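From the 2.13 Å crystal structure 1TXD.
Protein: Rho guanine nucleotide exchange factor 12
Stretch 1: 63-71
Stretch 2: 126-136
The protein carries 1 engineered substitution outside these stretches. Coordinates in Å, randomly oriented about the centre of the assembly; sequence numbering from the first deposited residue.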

ATOM      1  N   SER A  63     -17.681  -1.617  11.367  1.00 19.76           N
ATOM      2  CA  SER A  63     -17.041  -1.603  10.047  1.00 18.69           C
ATOM      3  C   SER A  63     -16.052  -0.432   9.828  1.00 19.41           C
ATOM      4  O   SER A  63     -15.044  -0.552   9.133  1.00 20.95           O
ATOM      5  CB  SER A  63     -18.131  -1.568   9.017  1.00 20.24           C
ATOM      6  OG  SER A  63     -17.513  -1.458   7.771  1.00 25.00           O
ATOM      7  N   GLU A  64     -16.371   0.718  10.403  1.00 19.80           N
ATOM      8  CA  GLU A  64     -15.497   1.894  10.380  1.00 18.01           C
ATOM      9  C   GLU A  64     -14.247   1.637  11.158  1.00 18.73           C
ATOM     10  O   GLU A  64     -13.214   1.984  10.688  1.00 16.29           O
ATOM     11  CB  GLU A  64     -16.217   3.139  10.937  1.00 18.27           C
ATOM     12  CG  GLU A  64     -17.339   3.633  10.069  1.00 17.97           C
ATOM     13  CD  GLU A  64     -18.349   4.489  10.751  1.00 12.79           C
ATOM     14  OE1 GLU A  64     -18.495   4.516  12.040  1.00 26.89           O
ATOM     15  OE2 GLU A  64     -19.237   4.927  10.030  1.00 21.95           O
ATOM     16  N   LEU A  65     -14.358   1.162  12.431  1.00 20.81           N
ATOM     17  CA  LEU A  65     -13.219   0.629  13.145  1.00 22.15           C
ATOM     18  C   LEU A  65     -12.276  -0.266  12.312  1.00 23.12           C
ATOM     19  O   LEU A  65     -11.026  -0.087  12.328  1.00 20.17           O
ATOM     20  CB  LEU A  65     -13.679  -0.212  14.303  1.00 23.83           C
ATOM     21  CG  LEU A  65     -14.161   0.606  15.471  1.00 22.30           C
ATOM     22  CD1 LEU A  65     -14.747  -0.297  16.503  1.00 28.31           C
ATOM     23  CD2 LEU A  65     -12.989   1.386  16.111  1.00 23.80           C
ATOM     24  N   ARG A  66     -12.870  -1.258  11.671  1.00 22.08           N
ATOM     25  CA  ARG A  66     -12.140  -2.189  10.833  1.00 22.49           C
ATOM     26  C   ARG A  66     -11.511  -1.536   9.659  1.00 22.08           C
ATOM     27  O   ARG A  66     -10.351  -1.821   9.343  1.00 20.26           O
ATOM     28  CB  ARG A  66     -13.054  -3.310  10.350  1.00 24.56           C
ATOM     29  CG  ARG A  66     -12.421  -4.260   9.413  1.00 27.80           C
ATOM     30  CD  ARG A  66     -13.166  -5.586   9.223  1.00 29.07           C
ATOM     31  NE  ARG A  66     -14.628  -5.512   9.237  1.00 32.45           N
ATOM     32  CZ  ARG A  66     -15.379  -5.087   8.250  1.00 34.37           C
ATOM     33  NH1 ARG A  66     -14.831  -4.702   7.116  1.00 39.85           N
ATOM     34  NH2 ARG A  66     -16.687  -5.071   8.377  1.00 34.63           N
ATOM     35  N   LYS A  67     -12.231  -0.611   9.044  1.00 20.92           N
ATOM     36  CA  LYS A  67     -11.675   0.056   7.877  1.00 22.33           C
ATOM     37  C   LYS A  67     -10.546   1.033   8.337  1.00 21.86           C
ATOM     38  O   LYS A  67      -9.629   1.246   7.590  1.00 15.11           O
ATOM     39  CB  LYS A  67     -12.747   0.822   7.129  1.00 24.55           C
ATOM     40  CG  LYS A  67     -13.495  -0.000   6.088  1.00 28.12           C
ATOM     41  CD  LYS A  67     -12.617  -0.151   4.788  1.00 28.65           C
ATOM     42  CE  LYS A  67     -13.292  -1.019   3.815  1.00 28.46           C
ATOM     43  NZ  LYS A  67     -12.427  -1.520   2.641  1.00 27.49           N
ATOM     44  N   ILE A  68     -10.575   1.554   9.583  1.00 19.79           N
ATOM     45  CA  ILE A  68      -9.527   2.557   9.961  1.00 21.09           C
ATOM     46  C   ILE A  68      -8.238   1.878  10.539  1.00 21.17           C
ATOM     47  O   ILE A  68      -7.141   2.126  10.035  1.00 22.04           O
ATOM     48  CB  ILE A  68     -10.091   3.625  10.877  1.00 21.23           C
ATOM     49  CG1 ILE A  68     -11.122   4.472  10.068  1.00 19.85           C
ATOM     50  CG2 ILE A  68      -8.973   4.503  11.410  1.00 21.24           C
ATOM     51  CD1 ILE A  68     -11.765   5.506  10.870  1.00 21.70           C
ATOM     52  N   PHE A  69      -8.452   0.928  11.437  1.00 18.17           N
ATOM     53  CA  PHE A  69      -7.420   0.275  12.250  1.00 20.45           C
ATOM     54  C   PHE A  69      -7.099  -1.170  11.948  1.00 20.20           C
ATOM     55  O   PHE A  69      -6.085  -1.696  12.432  1.00 21.16           O
ATOM     56  CB  PHE A  69      -7.881   0.323  13.740  1.00 17.31           C
ATOM     57  CG  PHE A  69      -8.024   1.708  14.272  1.00 22.56           C
ATOM     58  CD1 PHE A  69      -6.881   2.527  14.437  1.00 20.98           C
ATOM     59  CD2 PHE A  69      -9.295   2.209  14.640  1.00 20.84           C
ATOM     60  CE1 PHE A  69      -7.016   3.862  14.910  1.00 23.60           C
ATOM     61  CE2 PHE A  69      -9.458   3.534  15.106  1.00 20.05           C
ATOM     62  CZ  PHE A  69      -8.317   4.356  15.287  1.00 19.14           C
ATOM     63  N   SER A  70      -8.002  -1.849  11.235  1.00 20.20           N
ATOM     64  CA  SER A  70      -7.816  -3.232  10.782  1.00 15.82           C
ATOM     65  C   SER A  70      -7.170  -4.070  11.838  1.00 15.15           C
ATOM     66  O   SER A  70      -7.716  -4.275  12.999  1.00 14.22           O
ATOM     67  CB  SER A  70      -7.108  -3.244   9.408  1.00 13.80           C
ATOM     68  OG  SER A  70      -5.744  -2.718   9.472  1.00 21.37           O
ATOM     69  N   ASN A  71      -6.004  -4.581  11.495  1.00 19.38           N
ATOM     70  CA  ASN A  71      -5.285  -5.546  12.340  1.00 19.23           C
ATOM     71  C   ASN A  71      -4.171  -4.892  13.124  1.00 19.72           C
ATOM     72  O   ASN A  71      -3.207  -5.533  13.403  1.00 19.07           O
ATOM     73  CB  ASN A  71      -4.744  -6.707  11.527  1.00 20.77           C
ATOM     74  CG  ASN A  71      -3.613  -6.301  10.643  1.00 19.34           C
ATOM     75  OD1 ASN A  71      -3.501  -5.142  10.305  1.00 18.17           O
ATOM     76  ND2 ASN A  71      -2.686  -7.217  10.381  1.00 19.83           N
ATOM     77  N   SER A 126      -1.567  -2.683   3.483  1.00 24.06           N
ATOM     78  CA  SER A 126      -2.304  -2.645   2.204  1.00 23.26           C
ATOM     79  C   SER A 126      -3.638  -1.952   2.433  1.00 21.84           C
ATOM     80  O   SER A 126      -4.177  -1.380   1.552  1.00 18.04           O
ATOM     81  CB  SER A 126      -2.527  -4.063   1.630  1.00 23.93           C
ATOM     82  OG  SER A 126      -3.411  -4.814   2.461  1.00 25.13           O
ATOM     83  N   ASN A 127      -4.106  -1.979   3.669  1.00 16.92           N
ATOM     84  CA  ASN A 127      -5.273  -1.247   4.076  1.00 19.64           C
ATOM     85  C   ASN A 127      -5.159   0.261   4.270  1.00 20.11           C
ATOM     86  O   ASN A 127      -6.213   0.960   4.384  1.00 17.16           O
ATOM     87  CB  ASN A 127      -5.793  -1.748   5.431  1.00 18.60           C
ATOM     88  CG  ASN A 127      -7.229  -1.316   5.666  1.00 23.15           C
ATOM     89  OD1 ASN A 127      -8.008  -1.406   4.776  1.00 23.31           O
ATOM     90  ND2 ASN A 127      -7.534  -0.749   6.813  1.00 20.54           N
ATOM     91  N   GLN A 128      -3.919   0.736   4.322  1.00 17.84           N
ATOM     92  CA  GLN A 128      -3.616   2.103   4.593  1.00 19.59           C
ATOM     93  C   GLN A 128      -4.389   3.109   3.746  1.00 20.19           C
ATOM     94  O   GLN A 128      -4.891   4.045   4.326  1.00 24.13           O
ATOM     95  CB  GLN A 128      -2.104   2.372   4.494  1.00 18.86           C
ATOM     96  CG  GLN A 128      -1.770   3.873   4.630  1.00 20.81           C
ATOM     97  CD  GLN A 128      -0.288   4.103   4.733  1.00 22.06           C
ATOM     98  OE1 GLN A 128       0.373   3.506   5.567  1.00 24.72           O
ATOM     99  NE2 GLN A 128       0.242   4.923   3.857  1.00 18.34           N
ATOM    100  N   PRO A 129      -4.472   2.972   2.424  1.00 20.45           N
ATOM    101  CA  PRO A 129      -5.200   3.953   1.624  1.00 21.64           C
ATOM    102  C   PRO A 129      -6.707   3.904   1.975  1.00 21.12           C
ATOM    103  O   PRO A 129      -7.397   4.941   1.977  1.00 20.37           O
ATOM    104  CB  PRO A 129      -4.969   3.515   0.161  1.00 22.24           C
ATOM    105  CG  PRO A 129      -3.959   2.415   0.148  1.00 22.99           C
ATOM    106  CD  PRO A 129      -3.878   1.911   1.608  1.00 22.12           C
ATOM    107  N   PHE A 130      -7.227   2.711   2.239  1.00 18.59           N
ATOM    108  CA  PHE A 130      -8.613   2.636   2.656  1.00 19.83           C
ATOM    109  C   PHE A 130      -8.722   3.353   4.005  1.00 19.66           C
ATOM    110  O   PHE A 130      -9.716   4.028   4.250  1.00 18.66           O
ATOM    111  CB  PHE A 130      -9.187   1.177   2.760  1.00 19.06           C
ATOM    112  CG  PHE A 130      -9.106   0.414   1.466  1.00 22.27           C
ATOM    113  CD1 PHE A 130     -10.086   0.545   0.494  1.00 21.53           C
ATOM    114  CD2 PHE A 130      -8.043  -0.446   1.222  1.00 22.72           C
ATOM    115  CE1 PHE A 130      -9.995  -0.118  -0.706  1.00 23.93           C
ATOM    116  CE2 PHE A 130      -7.967  -1.136   0.005  1.00 23.83           C
ATOM    117  CZ  PHE A 130      -8.940  -0.987  -0.943  1.00 22.92           C
ATOM    118  N   ALA A 131      -7.741   3.202   4.879  1.00 18.20           N
ATOM    119  CA  ALA A 131      -7.964   3.631   6.303  1.00 18.92           C
ATOM    120  C   ALA A 131      -7.845   5.168   6.328  1.00 20.62           C
ATOM    121  O   ALA A 131      -8.623   5.844   6.959  1.00 17.80           O
ATOM    122  CB  ALA A 131      -7.012   2.977   7.236  1.00 18.20           C
ATOM    123  N   LEU A 132      -7.010   5.722   5.453  1.00 22.15           N
ATOM    124  CA  LEU A 132      -6.748   7.158   5.481  1.00 22.04           C
ATOM    125  C   LEU A 132      -7.951   7.863   4.877  1.00 22.14           C
ATOM    126  O   LEU A 132      -8.212   9.004   5.167  1.00 20.06           O
ATOM    127  CB  LEU A 132      -5.484   7.511   4.666  1.00 22.24           C
ATOM    128  CG  LEU A 132      -4.119   7.125   5.258  1.00 26.10           C
ATOM    129  CD1 LEU A 132      -3.039   7.861   4.622  1.00 25.12           C
ATOM    130  CD2 LEU A 132      -3.993   7.301   6.776  1.00 26.80           C
ATOM    131  N   GLU A 133      -8.651   7.194   3.976  1.00 24.90           N
ATOM    132  CA  GLU A 133      -9.769   7.813   3.304  1.00 24.94           C
ATOM    133  C   GLU A 133     -10.974   7.725   4.183  1.00 21.35           C
ATOM    134  O   GLU A 133     -11.789   8.625   4.164  1.00 19.68           O
ATOM    135  CB  GLU A 133      -9.990   7.215   1.895  1.00 27.80           C
ATOM    136  CG  GLU A 133     -11.426   7.392   1.396  1.00 30.79           C
ATOM    137  CD  GLU A 133     -11.716   8.783   0.922  1.00 34.15           C
ATOM    138  OE1 GLU A 133     -10.769   9.404   0.314  1.00 33.99           O
ATOM    139  OE2 GLU A 133     -12.902   9.224   1.112  1.00 30.50           O
ATOM    140  N   MET A 134     -11.066   6.684   4.991  1.00 19.76           N
ATOM    141  CA  MET A 134     -12.162   6.550   5.925  1.00 21.66           C
ATOM    142  C   MET A 134     -12.036   7.577   7.056  1.00 21.52           C
ATOM    143  O   MET A 134     -12.996   8.101   7.500  1.00 26.20           O
ATOM    144  CB  MET A 134     -12.192   5.147   6.513  1.00 21.64           C
ATOM    145  CG  MET A 134     -13.273   4.875   7.418  1.00 19.60           C
ATOM    146  SD  MET A 134     -14.900   5.337   6.800  1.00 25.64           S
ATOM    147  CE  MET A 134     -15.530   3.708   6.123  1.00 27.55           C
ATOM    148  N   ILE A 135     -10.835   7.792   7.568  1.00 20.84           N
ATOM    149  CA  ILE A 135     -10.565   8.864   8.508  1.00 17.26           C
ATOM    150  C   ILE A 135     -11.043  10.208   7.959  1.00 16.57           C
ATOM    151  O   ILE A 135     -11.787  10.847   8.650  1.00 17.17           O
ATOM    152  CB  ILE A 135      -9.059   8.904   8.903  1.00 18.20           C
ATOM    153  CG1 ILE A 135      -8.638   7.639   9.656  1.00 20.55           C
ATOM    154  CG2 ILE A 135      -8.683  10.180   9.657  1.00 14.20           C
ATOM    155  CD1 ILE A 135      -7.105   7.444   9.529  1.00 21.10           C
ATOM    156  N   LYS A 136     -10.654  10.619   6.727  1.00 17.23           N
ATOM    157  CA  LYS A 136     -11.150  11.843   6.141  1.00 19.75           C
ATOM    158  C   LYS A 136     -12.654  11.892   6.004  1.00 20.40           C
ATOM    159  O   LYS A 136     -13.245  12.943   6.229  1.00 17.76           O
ATOM    160  CB  LYS A 136     -10.596  12.092   4.716  1.00 22.77           C
ATOM    161  CG  LYS A 136      -9.110  12.390   4.632  1.00 27.62           C
ATOM    162  CD  LYS A 136      -8.825  13.428   3.509  1.00 30.82           C
ATOM    163  CE  LYS A 136      -8.963  12.800   2.122  1.00 34.51           C
ATOM    164  NZ  LYS A 136      -8.954  13.817   0.966  1.00 36.82           N
TER
HETATM  165  O   HOH W   1     -10.009  -2.453   6.414  1.00 37.82           O
HETATM  166  O   HOH W   2      -5.652   0.073   9.126  1.00 18.82           O

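Where two helices cross closely, a small residue often marks the point of nearest approach, and the last turn of one helix offers carbonyls that its own backbone leaves free. The contact in this Rho guanine nucleotide exchange factor illustrates both. The helix axes pass within 7.6 Å at an angle of 126°, and Ile68 and Ala131 bring their CA atoms to 4.1 Å. Ala131, whose side chain is a single methyl group, sits at this point, its CB 2.9 Å from Ile68 O.

Lys67 has the largest area covered. Its carbonyl accepts a hydrogen bond from the side chain of Asn127 (ND2 to Lys67 O, 3.0 Å) and also receives a CA-H...O contact from Ala131 (CA to Lys67 O, 3.2 Å). Its side chain, meanwhile, reaches Phe130 in an off-centre cation-pi contact, Lys67 NZ standing 4.3 Å from the ring centroid.

Ile68 and Met134 supply the apolar part, packing Ile68 CG1 against Met134 CG at 3.4 Å, while Ile68 CG2 meets Ile135 CG1 at 3.6 Å. Water completes the polar end: water 2 donates to Ile68 O (2.7 Å) and accepts from Asn127 ND2 (3.1 Å), so one amide serves the helix terminus both directly and through solvent.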